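Local atomic coordinates of acyl-coenzyme A oxidase 3 (Yarrowia lipolytica, PDB entry 5YS9), a protein that uses FAD and molecular oxygen to oxidise saturated acyl-CoA to (2E)-enoyl-CoA, releasing hydrogen peroxide, in peroxisomal fatty acid beta-oxidation. Residues A[52-55]-A[56-60]; A[217-221]-A[222-226]; A[465-468]-A[469-473]; A[342-345]-A[346-349]. All coordinates share one frame; numbering follows the deposited sequence.

Interaction 1 of 4, residues A[52-55]-A[56-60]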
loop_
_atom_site.group_PDB
_atom_site.type_symbol
_atom_site.label_atom_id
_atom_site.label_comp_id
_atom_site.label_asym_id
_atom_site.label_seq_id
_atom_site.Cartn_x
_atom_site.Cartn_y
_atom_site.Cartn_z
ATOM N N VAL A 52 -17.900 25.214 10.705
ATOM C CA VAL A 52 -16.864 24.837 11.645
ATOM C C VAL A 52 -17.503 24.503 12.941
ATOM O O VAL A 52 -17.184 23.473 13.507
ATOM C CB VAL A 52 -15.732 25.880 11.803
ATOM C CG1 VAL A 52 -14.832 25.608 13.022
ATOM C CG2 VAL A 52 -14.855 25.887 10.562
ATOM N N THR A 53 -18.446 25.320 13.394
ATOM C CA THR A 53 -19.124 25.038 14.666
ATOM C C THR A 53 -19.886 23.718 14.566
ATOM O O THR A 53 -19.919 22.943 15.527
ATOM C CB THR A 53 -20.138 26.116 15.072
ATOM O OG1 THR A 53 -21.096 26.220 14.023
ATOM C CG2 THR A 53 -19.449 27.470 15.349
ATOM N N MET A 54 -20.488 23.460 13.414
ATOM C CA MET A 54 -21.234 22.222 13.240
ATOM C C MET A 54 -20.306 20.984 13.371
ATOM O O MET A 54 -20.595 20.034 14.107
ATOM C CB MET A 54 -21.947 22.185 11.889
ATOM C CG MET A 54 -22.875 20.997 11.793
ATOM S SD MET A 54 -23.412 20.661 10.109
ATOM C CE MET A 54 -25.079 21.288 10.126
ATOM N N ILE A 55 -19.204 21.015 12.645
ATOM C CA ILE A 55 -18.215 19.976 12.697
ATOM C C ILE A 55 -17.670 19.821 14.109
ATOM O O ILE A 55 -17.407 18.721 14.550
ATOM C CB ILE A 55 -17.102 20.310 11.698
ATOM C CG1 ILE A 55 -17.613 19.981 10.301
ATOM C CG2 ILE A 55 -15.782 19.581 11.988
ATOM C CD1 ILE A 55 -16.710 20.490 9.215
ATOM N N GLU A 56 -17.465 20.917 14.802
ATOM C CA GLU A 56 -16.977 20.832 16.151
ATOM C C GLU A 56 -17.988 20.137 17.033
ATOM O O GLU A 56 -17.637 19.350 17.881
ATOM C CB GLU A 56 -16.652 22.215 16.673
ATOM C CG GLU A 56 -15.231 22.624 16.377
ATOM C CD GLU A 56 -15.002 24.106 16.507
ATOM O OE1 GLU A 56 -15.913 24.815 16.964
ATOM O OE2 GLU A 56 -13.903 24.554 16.149
ATOM N N ARG A 57 -19.251 20.452 16.819
ATOM C CA ARG A 57 -20.326 19.857 17.568
ATOM C C ARG A 57 -20.404 18.366 17.337
ATOM O O ARG A 57 -20.505 17.599 18.272
ATOM C CB ARG A 57 -21.627 20.470 17.076
ATOM C CG ARG A 57 -22.551 20.984 18.151
ATOM C CD ARG A 57 -24.000 20.627 17.856
ATOM N NE ARG A 57 -24.363 20.815 16.456
ATOM C CZ ARG A 57 -25.062 19.945 15.739
ATOM N NH1 ARG A 57 -25.486 18.816 16.278
ATOM N NH2 ARG A 57 -25.334 20.211 14.476
ATOM N N LEU A 58 -20.369 17.975 16.073
ATOM C CA LEU A 58 -20.433 16.580 15.699
ATOM C C LEU A 58 -19.254 15.765 16.197
ATOM O O LEU A 58 -19.428 14.657 16.661
ATOM C CB LEU A 58 -20.531 16.457 14.187
ATOM C CG LEU A 58 -21.811 16.948 13.526
ATOM C CD1 LEU A 58 -21.698 16.849 12.024
ATOM C CD2 LEU A 58 -23.012 16.179 14.020
ATOM N N MET A 59 -18.054 16.314 16.093
ATOM C CA MET A 59 -16.858 15.606 16.507
ATOM C C MET A 59 -16.865 15.328 17.994
ATOM O O MET A 59 -16.539 14.246 18.428
ATOM C CB MET A 59 -15.614 16.406 16.136
ATOM C CG MET A 59 -15.069 16.107 14.754
ATOM S SD MET A 59 -13.894 17.316 14.149
ATOM C CE MET A 59 -12.452 16.294 14.013
ATOM N N THR A 60 -17.254 16.324 18.768
ATOM C CA THR A 60 -17.366 16.176 20.210
ATOM C C THR A 60 -18.458 15.196 20.646
ATOM O O THR A 60 -18.305 14.511 21.626
ATOM C CB THR A 60 -17.287 17.509 21.008
ATOM O OG1 THR A 60 -18.357 17.594 21.942
ATOM C CG2 THR A 60 -17.322 18.688 20.127
#
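Ile55 and Met59 stand one turn apart on alpha-helix 49-63, within the N-terminal acyl-CoA oxidase region, and their side chains run side by side in the same direction. Ile55 presents its CG2 branch, and the Met59 thioether reaches it with SD at 3.7 Å from CG2. A long, flexible methionine suits this place: with its chain nearly extended at chi2 (165°) it carries the polarisable sulfur to the branched neighbour, and the bend at chi3 only turns the terminal methyl. One residue earlier, Met54 CG lies 4.3 Å from Leu58 CD1, a looser apolar contact.

Toward solvent the partners change character. Val52 sends CG1 to the carboxylate of Glu56, with OE2 3.4 Å from CG1; the branch comes there because CG1 is anti to the backbone N (chi1 167°). Glu56 suits the exposed surface, its CB and CG passing over Val52 O while the carboxylate probably stays toward solvent. Arg57 folds back so that NH2 is 3.7 Å from Met54 CG, and the same nitrogen makes a salt bridge to Glu103 on helix 101-111.

Beneath the side chains, successive i to i+4 bonds fix their spacing, among them Glu56 N to Val52 O at 2.9 Å. Outward, helix 38-46 meets Val52 and Ile55 through His46, whereas helix 101-111 receives Leu58 and Met59 on Leu110. Thr53 turns its OG1 back to the carbonyl of Glu50. The straightest of the four backbone bonds across this turn is Leu58 N to Met54 O, with an N-H...O angle of 166°.

Interaction 2 of 4, residues A[217-221]-A[222-226]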
loop_
_atom_site.group_PDB
_atom_site.type_symbol
_atom_site.label_atom_id
_atom_site.label_comp_id
_atom_site.label_asym_id
_atom_site.label_seq_id
_atom_site.Cartn_x
_atom_site.Cartn_y
_atom_site.Cartn_z
ATOM N N LEU A 217 -34.908 -8.253 -15.722
ATOM C CA LEU A 217 -36.342 -8.368 -15.748
ATOM C C LEU A 217 -36.760 -9.110 -16.997
ATOM O O LEU A 217 -36.461 -8.704 -18.100
ATOM C CB LEU A 217 -36.987 -6.991 -15.698
ATOM C CG LEU A 217 -38.496 -6.887 -15.904
ATOM C CD1 LEU A 217 -39.261 -7.419 -14.717
ATOM C CD2 LEU A 217 -38.871 -5.448 -16.173
ATOM N N LEU A 218 -37.438 -10.224 -16.794
ATOM C CA LEU A 218 -37.871 -11.042 -17.893
ATOM C C LEU A 218 -39.376 -11.143 -17.895
ATOM O O LEU A 218 -39.965 -11.658 -16.967
ATOM C CB LEU A 218 -37.264 -12.435 -17.768
ATOM C CG LEU A 218 -35.756 -12.536 -17.558
ATOM C CD1 LEU A 218 -35.327 -13.974 -17.393
ATOM C CD2 LEU A 218 -35.001 -11.906 -18.704
ATOM N N VAL A 219 -39.991 -10.663 -18.960
ATOM C CA VAL A 219 -41.415 -10.807 -19.137
ATOM C C VAL A 219 -41.685 -11.436 -20.487
ATOM O O VAL A 219 -41.309 -10.898 -21.510
ATOM C CB VAL A 219 -42.127 -9.453 -19.050
ATOM C CG1 VAL A 219 -43.604 -9.645 -18.825
ATOM C CG2 VAL A 219 -41.542 -8.628 -17.930
ATOM N N ASP A 220 -42.332 -12.587 -20.481
ATOM C CA ASP A 220 -42.740 -13.236 -21.709
ATOM C C ASP A 220 -41.605 -13.396 -22.693
ATOM O O ASP A 220 -41.765 -13.144 -23.872
ATOM C CB ASP A 220 -43.922 -12.520 -22.334
ATOM C CG ASP A 220 -45.222 -12.949 -21.725
ATOM O OD1 ASP A 220 -45.481 -14.167 -21.709
ATOM O OD2 ASP A 220 -45.978 -12.084 -21.241
ATOM N N GLY A 221 -40.456 -13.806 -22.192
ATOM C CA GLY A 221 -39.331 -14.124 -23.036
ATOM C C GLY A 221 -38.515 -12.941 -23.467
ATOM O O GLY A 221 -37.576 -13.074 -24.225
ATOM N N LYS A 222 -38.862 -11.773 -22.965
ATOM C CA LYS A 222 -38.154 -10.568 -23.324
ATOM C C LYS A 222 -37.317 -10.137 -22.148
ATOM O O LYS A 222 -37.782 -10.128 -21.028
ATOM C CB LYS A 222 -39.135 -9.465 -23.690
ATOM C CG LYS A 222 -38.495 -8.179 -24.180
ATOM C CD LYS A 222 -39.203 -7.671 -25.422
ATOM C CE LYS A 222 -39.033 -6.175 -25.639
ATOM N NZ LYS A 222 -40.183 -5.577 -26.374
ATOM N N ASP A 223 -36.066 -9.800 -22.415
ATOM C CA ASP A 223 -35.175 -9.323 -21.386
ATOM C C ASP A 223 -35.197 -7.813 -21.420
ATOM O O ASP A 223 -34.796 -7.203 -22.391
ATOM C CB ASP A 223 -33.772 -9.829 -21.677
ATOM C CG ASP A 223 -32.823 -9.652 -20.520
ATOM O OD1 ASP A 223 -32.883 -8.636 -19.819
ATOM O OD2 ASP A 223 -31.987 -10.539 -20.328
ATOM N N TYR A 224 -35.659 -7.216 -20.340
ATOM C CA TYR A 224 -35.677 -5.741 -20.198
ATOM C C TYR A 224 -34.508 -5.135 -19.402
ATOM O O TYR A 224 -34.615 -4.007 -18.952
ATOM C CB TYR A 224 -36.992 -5.295 -19.536
ATOM C CG TYR A 224 -38.147 -5.494 -20.433
ATOM C CD1 TYR A 224 -38.840 -6.699 -20.440
ATOM C CD2 TYR A 224 -38.549 -4.493 -21.317
ATOM C CE1 TYR A 224 -39.916 -6.903 -21.280
ATOM C CE2 TYR A 224 -39.621 -4.690 -22.154
ATOM C CZ TYR A 224 -40.286 -5.899 -22.129
ATOM O OH TYR A 224 -41.332 -6.119 -22.948
ATOM N N GLY A 225 -33.407 -5.856 -19.206
ATOM C CA GLY A 225 -32.280 -5.327 -18.428
ATOM C C GLY A 225 -32.504 -5.381 -16.919
ATOM O O GLY A 225 -33.565 -5.824 -16.425
ATOM N N VAL A 226 -31.500 -4.896 -16.192
ATOM C CA VAL A 226 -31.393 -5.049 -14.762
ATOM C C VAL A 226 -32.253 -4.015 -14.033
ATOM O O VAL A 226 -32.145 -2.834 -14.313
ATOM C CB VAL A 226 -29.905 -4.925 -14.338
ATOM C CG1 VAL A 226 -29.745 -4.883 -12.817
ATOM C CG2 VAL A 226 -29.078 -6.056 -14.957
#
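Leu217 to Val219 and Lys222 to Val226 run antiparallel, the N-to-C directions of the two short segments making an angle of 160°, as the closed end of the beta hairpin made by strands 210-219 and 222-232. A type I' turn joins them: Val219 and Lys222 form a hydrogen-bonded pair, with Lys222 N 3.0 Å from Val219 O, while Asp220 and Gly221 take the positive phi values of the two corner positions, which glycine adopts easily. Farther back, Leu217 serves two residues, its O accepting from Tyr224 N at 2.8 Å and its N giving to Gly225 O at 2.9 Å. Gly225, again with positive phi, donates its N to Asp223 OD1 at 2.9 Å, closing an Asx turn.

Tyr224 lies across Leu217 and Val219. Its CB is 3.9 Å from Leu217 CD2, and the ring atom CE1 is 4.0 Å from Val219 CB; Leu217 O sits at the ring edge, in its plane. An alanine in place of Tyr224 would remove the ring and is likely to leave Val219 without its cross-strand cover. Beside the Asx turn, Leu218 CD2 rests 3.6 Å from Asp223 CG.

Strand 177-181 bonds to Leu218, making the hairpin part of the middle-domain sheet. Val289 of strand 289-290 touches both Val219 and Tyr224. Asp223 also forms a salt bridge with Arg216: one carboxylate thus fixes a backbone bend through OD1 and, through OD2, probably has its negative charge balanced.

Interaction 3 of 4, residues A[465-468]-A[469-473]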
loop_
_atom_site.group_PDB
_atom_site.type_symbol
_atom_site.label_atom_id
_atom_site.label_comp_id
_atom_site.label_asym_id
_atom_site.label_seq_id
_atom_site.Cartn_x
_atom_site.Cartn_y
_atom_site.Cartn_z
ATOM N N MET A 465 -13.680 7.826 -18.245
ATOM C CA MET A 465 -13.599 9.243 -18.301
ATOM C C MET A 465 -12.640 9.662 -19.405
ATOM O O MET A 465 -12.920 10.644 -20.056
ATOM C CB MET A 465 -13.308 9.870 -16.937
ATOM C CG MET A 465 -12.170 10.868 -16.922
ATOM S SD MET A 465 -12.401 12.164 -15.753
ATOM C CE MET A 465 -10.687 12.477 -15.442
ATOM N N GLY A 466 -11.559 8.900 -19.617
ATOM C CA GLY A 466 -10.587 9.110 -20.724
ATOM C C GLY A 466 -11.190 9.011 -22.116
ATOM O O GLY A 466 -10.915 9.829 -22.965
ATOM N N ARG A 467 -12.026 7.996 -22.323
ATOM C CA ARG A 467 -12.920 7.904 -23.477
ATOM C C ARG A 467 -13.883 9.088 -23.505
ATOM O O ARG A 467 -14.062 9.695 -24.555
ATOM C CB ARG A 467 -13.693 6.579 -23.469
ATOM C CG ARG A 467 -14.723 6.377 -24.590
ATOM C CD ARG A 467 -15.499 5.061 -24.540
ATOM N NE ARG A 467 -16.303 4.984 -23.313
ATOM C CZ ARG A 467 -16.354 3.948 -22.447
ATOM N NH1 ARG A 467 -15.658 2.815 -22.656
ATOM N NH2 ARG A 467 -17.126 4.033 -21.354
ATOM N N GLY A 468 -14.485 9.433 -22.374
ATOM C CA GLY A 468 -15.380 10.562 -22.311
ATOM C C GLY A 468 -14.771 11.913 -22.722
ATOM O O GLY A 468 -15.478 12.787 -23.239
ATOM N N LEU A 469 -13.474 12.106 -22.475
ATOM C CA LEU A 469 -12.827 13.361 -22.821
ATOM C C LEU A 469 -12.542 13.455 -24.327
ATOM O O LEU A 469 -12.558 14.526 -24.890
ATOM C CB LEU A 469 -11.512 13.497 -22.086
ATOM C CG LEU A 469 -11.587 13.684 -20.582
ATOM C CD1 LEU A 469 -10.195 13.422 -19.975
ATOM C CD2 LEU A 469 -12.144 15.065 -20.238
ATOM N N ILE A 470 -12.210 12.324 -24.936
ATOM C CA ILE A 470 -11.990 12.246 -26.341
ATOM C C ILE A 470 -13.305 12.520 -27.116
ATOM O O ILE A 470 -13.308 13.271 -28.113
ATOM C CB ILE A 470 -11.380 10.894 -26.693
ATOM C CG1 ILE A 470 -9.949 10.843 -26.174
ATOM C CG2 ILE A 470 -11.425 10.673 -28.204
ATOM C CD1 ILE A 470 -9.325 9.471 -26.344
ATOM N N GLN A 471 -14.400 11.941 -26.633
ATOM C CA GLN A 471 -15.733 12.222 -27.155
ATOM C C GLN A 471 -16.139 13.676 -26.968
ATOM O O GLN A 471 -16.750 14.249 -27.878
ATOM C CB GLN A 471 -16.794 11.292 -26.565
ATOM C CG GLN A 471 -16.700 9.857 -27.086
ATOM C CD GLN A 471 -17.476 8.851 -26.218
ATOM O OE1 GLN A 471 -17.659 9.058 -25.006
ATOM N NE2 GLN A 471 -17.947 7.776 -26.839
ATOM N N SER A 472 -15.797 14.276 -25.824
ATOM C CA SER A 472 -16.071 15.717 -25.616
ATOM C C SER A 472 -15.297 16.623 -26.603
ATOM O O SER A 472 -15.863 17.560 -27.141
ATOM C CB SER A 472 -15.759 16.130 -24.182
ATOM O OG SER A 472 -16.806 15.715 -23.338
ATOM N N CYS A 473 -14.009 16.312 -26.798
ATOM C CA CYS A 473 -13.118 17.024 -27.698
ATOM C C CYS A 473 -13.589 16.879 -29.143
ATOM O O CYS A 473 -13.716 17.870 -29.817
ATOM C CB CYS A 473 -11.712 16.479 -27.559
ATOM S SG CYS A 473 -10.383 17.150 -28.621
#
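Arg467 and Gln471 make an i to i+4 contact along alpha-helix 458-477, one of the helices in the all-helical C-terminal half of the oxidase. The two side chains lie alongside each other and point the same way, the Arg467 CG methylene 4.0 Å from Gln471 OE1 and the guanidinium and amide planes 55° apart. Arg467 CG reaches that position by standing anti to its own N (chi1 177°). Both long chains suit a partly open face, where Phe543 of helix 539-545 touches each of them. Gln471 OE1 also lies 3.8 Å from Gly468 CA, where glycine presents no side chain.

On the buried side Met465 CG and Leu469 CD1 are 4.4 Å apart, apolar chains suited to a place between helices.

Backbone bonds span the turn, Gln471 N to Arg467 O nearly straight at 171°, although Ile470 N to Gly466 O is weak. The chemistry differs from side to side of the helix: Met465 packs inward on Ala554, His557 and Thr558 of helix 547-573, whereas the Ser472 hydroxyl OG hydrogen-bonds the carboxylate of Glu403 on helix 391-428, a polar link between two helices.

Interaction 4 of 4, residues A[342-345]-A[346-349]. With FAD (flavin-adenine dinucleotide), chain D.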
loop_
_atom_site.group_PDB
_atom_site.type_symbol
_atom_site.label_atom_id
_atom_site.label_comp_id
_atom_site.label_asym_id
_atom_site.label_seq_id
_atom_site.Cartn_x
_atom_site.Cartn_y
_atom_site.Cartn_z
ATOM N N GLU A 342 21.434 15.746 17.209
ATOM C CA GLU A 342 20.915 15.210 15.975
ATOM C C GLU A 342 19.777 16.045 15.417
ATOM O O GLU A 342 18.970 16.585 16.140
ATOM C CB GLU A 342 20.432 13.789 16.193
ATOM C CG GLU A 342 21.536 12.768 16.187
ATOM C CD GLU A 342 21.030 11.399 16.515
ATOM O OE1 GLU A 342 20.797 10.617 15.592
ATOM O OE2 GLU A 342 20.864 11.107 17.697
ATOM N N THR A 343 19.754 16.153 14.102
ATOM C CA THR A 343 18.757 16.918 13.396
ATOM C C THR A 343 17.391 16.263 13.493
ATOM O O THR A 343 17.269 15.059 13.353
ATOM C CB THR A 343 19.167 17.057 11.918
ATOM O OG1 THR A 343 20.458 17.656 11.842
ATOM C CG2 THR A 343 18.203 17.902 11.161
ATOM N N LYS A 344 16.366 17.069 13.723
ATOM C CA LYS A 344 14.997 16.619 13.609
ATOM C C LYS A 344 14.724 16.350 12.147
ATOM O O LYS A 344 15.102 17.130 11.304
ATOM C CB LYS A 344 14.030 17.688 14.117
ATOM C CG LYS A 344 14.373 18.281 15.467
ATOM C CD LYS A 344 13.819 19.676 15.592
ATOM C CE LYS A 344 13.365 19.973 17.000
ATOM N NZ LYS A 344 12.148 20.824 17.011
ATOM N N ILE A 345 14.035 15.264 11.852
ATOM C CA ILE A 345 13.838 14.850 10.476
ATOM C C ILE A 345 13.059 15.884 9.670
ATOM O O ILE A 345 13.233 16.003 8.473
ATOM C CB ILE A 345 13.238 13.437 10.349
ATOM C CG1 ILE A 345 11.978 13.285 11.189
ATOM C CG2 ILE A 345 14.269 12.408 10.755
ATOM C CD1 ILE A 345 11.235 12.003 10.932
ATOM N N ILE A 346 12.214 16.642 10.345
ATOM C CA ILE A 346 11.450 17.676 9.695
ATOM C C ILE A 346 12.405 18.672 9.062
ATOM O O ILE A 346 12.102 19.255 8.043
ATOM C CB ILE A 346 10.515 18.396 10.675
ATOM C CG1 ILE A 346 9.504 19.244 9.928
ATOM C CG2 ILE A 346 11.297 19.280 11.622
ATOM C CD1 ILE A 346 8.687 18.487 8.917
ATOM N N ASP A 347 13.534 18.904 9.706
ATOM C CA ASP A 347 14.571 19.783 9.181
ATOM C C ASP A 347 15.296 19.330 7.911
ATOM O O ASP A 347 15.839 20.144 7.205
ATOM C CB ASP A 347 15.537 20.197 10.273
ATOM C CG ASP A 347 14.944 21.207 11.193
ATOM O OD1 ASP A 347 14.167 22.033 10.704
ATOM O OD2 ASP A 347 15.239 21.167 12.398
ATOM N N TYR A 348 15.352 18.035 7.653
ATOM C CA TYR A 348 15.898 17.530 6.399
ATOM C C TYR A 348 15.054 17.913 5.197
ATOM O O TYR A 348 13.853 17.793 5.222
ATOM C CB TYR A 348 16.003 16.012 6.429
ATOM C CG TYR A 348 17.010 15.485 7.398
ATOM C CD1 TYR A 348 18.264 16.038 7.485
ATOM C CD2 TYR A 348 16.702 14.437 8.232
ATOM C CE1 TYR A 348 19.185 15.559 8.374
ATOM C CE2 TYR A 348 17.618 13.951 9.124
ATOM C CZ TYR A 348 18.857 14.518 9.188
ATOM O OH TYR A 348 19.772 14.037 10.074
ATOM N N PRO A 349 15.694 18.336 4.121
ATOM C CA PRO A 349 14.934 18.675 2.911
ATOM C C PRO A 349 14.282 17.485 2.188
ATOM O O PRO A 349 13.247 17.672 1.517
ATOM C CB PRO A 349 15.999 19.332 2.002
ATOM C CG PRO A 349 17.028 19.870 2.959
ATOM C CD PRO A 349 17.061 18.905 4.118
HETATM P PA FAD D . 14.474 6.371 11.891
HETATM O O1A FAD D . 15.833 5.841 11.633
HETATM O O2A FAD D . 14.259 7.475 12.851
HETATM O O5B FAD D . 13.785 6.869 10.565
HETATM C C5B FAD D . 12.441 7.312 10.679
HETATM C C4B FAD D . 12.082 8.076 9.433
HETATM O O4B FAD D . 12.939 9.205 9.329
HETATM C C3B FAD D . 12.354 7.194 8.242
HETATM O O3B FAD D . 11.296 7.298 7.311
HETATM C C2B FAD D . 13.583 7.772 7.611
HETATM O O2B FAD D . 13.507 7.638 6.197
HETATM C C1B FAD D . 13.579 9.213 8.069
HETATM N N9A FAD D . 14.992 9.565 8.212
HETATM C C8A FAD D . 15.801 9.158 9.193
HETATM N N7A FAD D . 17.043 9.639 9.001
HETATM C C5A FAD D . 17.040 10.354 7.872
HETATM C C6A FAD D . 18.023 11.126 7.092
HETATM N N6A FAD D . 19.303 11.246 7.486
HETATM N N1A FAD D . 17.594 11.714 5.970
HETATM C C2A FAD D . 16.325 11.609 5.563
HETATM N N3A FAD D . 15.381 10.927 6.212
HETATM C C4A FAD D . 15.680 10.292 7.351
HETATM N N1 FAD D . 15.560 -4.120 15.556
HETATM C C2 FAD D . 16.353 -5.002 16.181
HETATM O O2 FAD D . 17.440 -4.618 16.592
HETATM N N3 FAD D . 16.026 -6.274 16.360
HETATM C C4 FAD D . 14.881 -6.761 15.939
HETATM O O4 FAD D . 14.609 -7.938 16.126
HETATM C C4X FAD D . 13.947 -5.870 15.247
HETATM N N5 FAD D . 12.771 -6.306 14.793
HETATM C C5X FAD D . 11.933 -5.469 14.177
HETATM C C6 FAD D . 10.719 -5.955 13.744
HETATM C C7 FAD D . 9.838 -5.116 13.111
HETATM C C7M FAD D . 8.527 -5.649 12.630
HETATM C C8 FAD D . 10.199 -3.699 12.906
HETATM C C8M FAD D . 9.248 -2.777 12.216
HETATM C C9 FAD D . 11.413 -3.214 13.334
HETATM C C9A FAD D . 12.297 -4.050 13.974
HETATM N N10 FAD D . 13.539 -3.574 14.422
HETATM C C10 FAD D . 14.369 -4.477 15.075
HETATM C "C1'" FAD D . 13.955 -2.179 14.265
HETATM C "C2'" FAD D . 14.178 -1.728 12.821
HETATM O "O2'" FAD D . 15.459 -2.146 12.366
HETATM C "C3'" FAD D . 14.051 -0.207 12.710
HETATM O "O3'" FAD D . 12.675 0.102 12.644
HETATM C "C4'" FAD D . 14.706 0.413 11.485
HETATM O "O4'" FAD D . 15.936 -0.251 11.243
HETATM C "C5'" FAD D . 15.057 1.879 11.688
HETATM O "O5'" FAD D . 13.969 2.783 11.578
HETATM P P FAD D . 13.651 3.789 12.772
HETATM O O1P FAD D . 12.345 3.443 13.377
HETATM O O2P FAD D . 14.844 3.848 13.639
HETATM O O3P FAD D . 13.404 5.208 12.109
HETATM O O HOH W 1 16.999 20.008 13.661
#
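Thr343 and the FAD adenine take opposite faces of the Tyr348 ring. From one side the Thr343 methyl comes down as a CH-pi contact, CG2 4.1 Å from the ring centroid and displaced toward the rim; it faces that way because CG2 is anti to the backbone N of Thr343. From the other side the adenine approaches, with FAD C6A 3.5 Å from Tyr348 CE2. A flat, electron-rich ring suits a place between a methyl and a purine. Its hydroxyl hydrogen-bonds the carbonyl of Gln333, which restrains the swing of the ring's outer end.

Ile345 lines the same pocket. Its CG1 occupies the position between backbone N and carbonyl carbon (chi1 52°), and CD1 at the end of that branch is 3.6 Å from FAD O4B, while CG2 packs 4.0 Å from Tyr348 CE2. Replacing Tyr348 with alanine would probably leave the adenine without its aromatic cover and the Thr343 methyl without a ring to rest on.

Ile345 to Asp347 form a short 3-10 turn in the loop, and Tyr348 is the N-cap of helix 349-385. Asp347 N bonds Lys344 O at 2.9 Å; Tyr348 N to Ile345 O is weak. Lys344 and Asp347 run side by side, CD 3.8 Å from OD2, yet their charged ends look elsewhere: NZ to the Cys329 carbonyl, OD1 to Arg627 in a salt bridge. A water links Lys344 N, 3.0 Å away, to Asp347 OD2. Glu544 of the second subunit packs on Tyr348, and Asp457, Ser169 and Thr163 of that subunit hydrogen-bond the FAD.

Along the chain the order is interaction 1, interaction 2, interaction 4 and interaction 3, and no two of them touch. Interaction 1 belongs to the N-terminal helical region, interaction 2 to the sheet of the middle domain, and interactions 3 and 4 to the helical C-terminal half, the former on helix 458-477 and the latter just before helix 349-385. Centres of interactions 2 and 4 are 66 Å apart, on opposite sides of the chain's centre; interactions 2 and 3 are the closest pair, 32 Å between centres. Interaction 4 holds two residues of an FAD pocket, and Arg467 of interaction 3 has its side chain about 7 Å from a bound FAD. Because residues of the second subunit also bind the cofactor at interaction 4, that FAD site is shared between subunits.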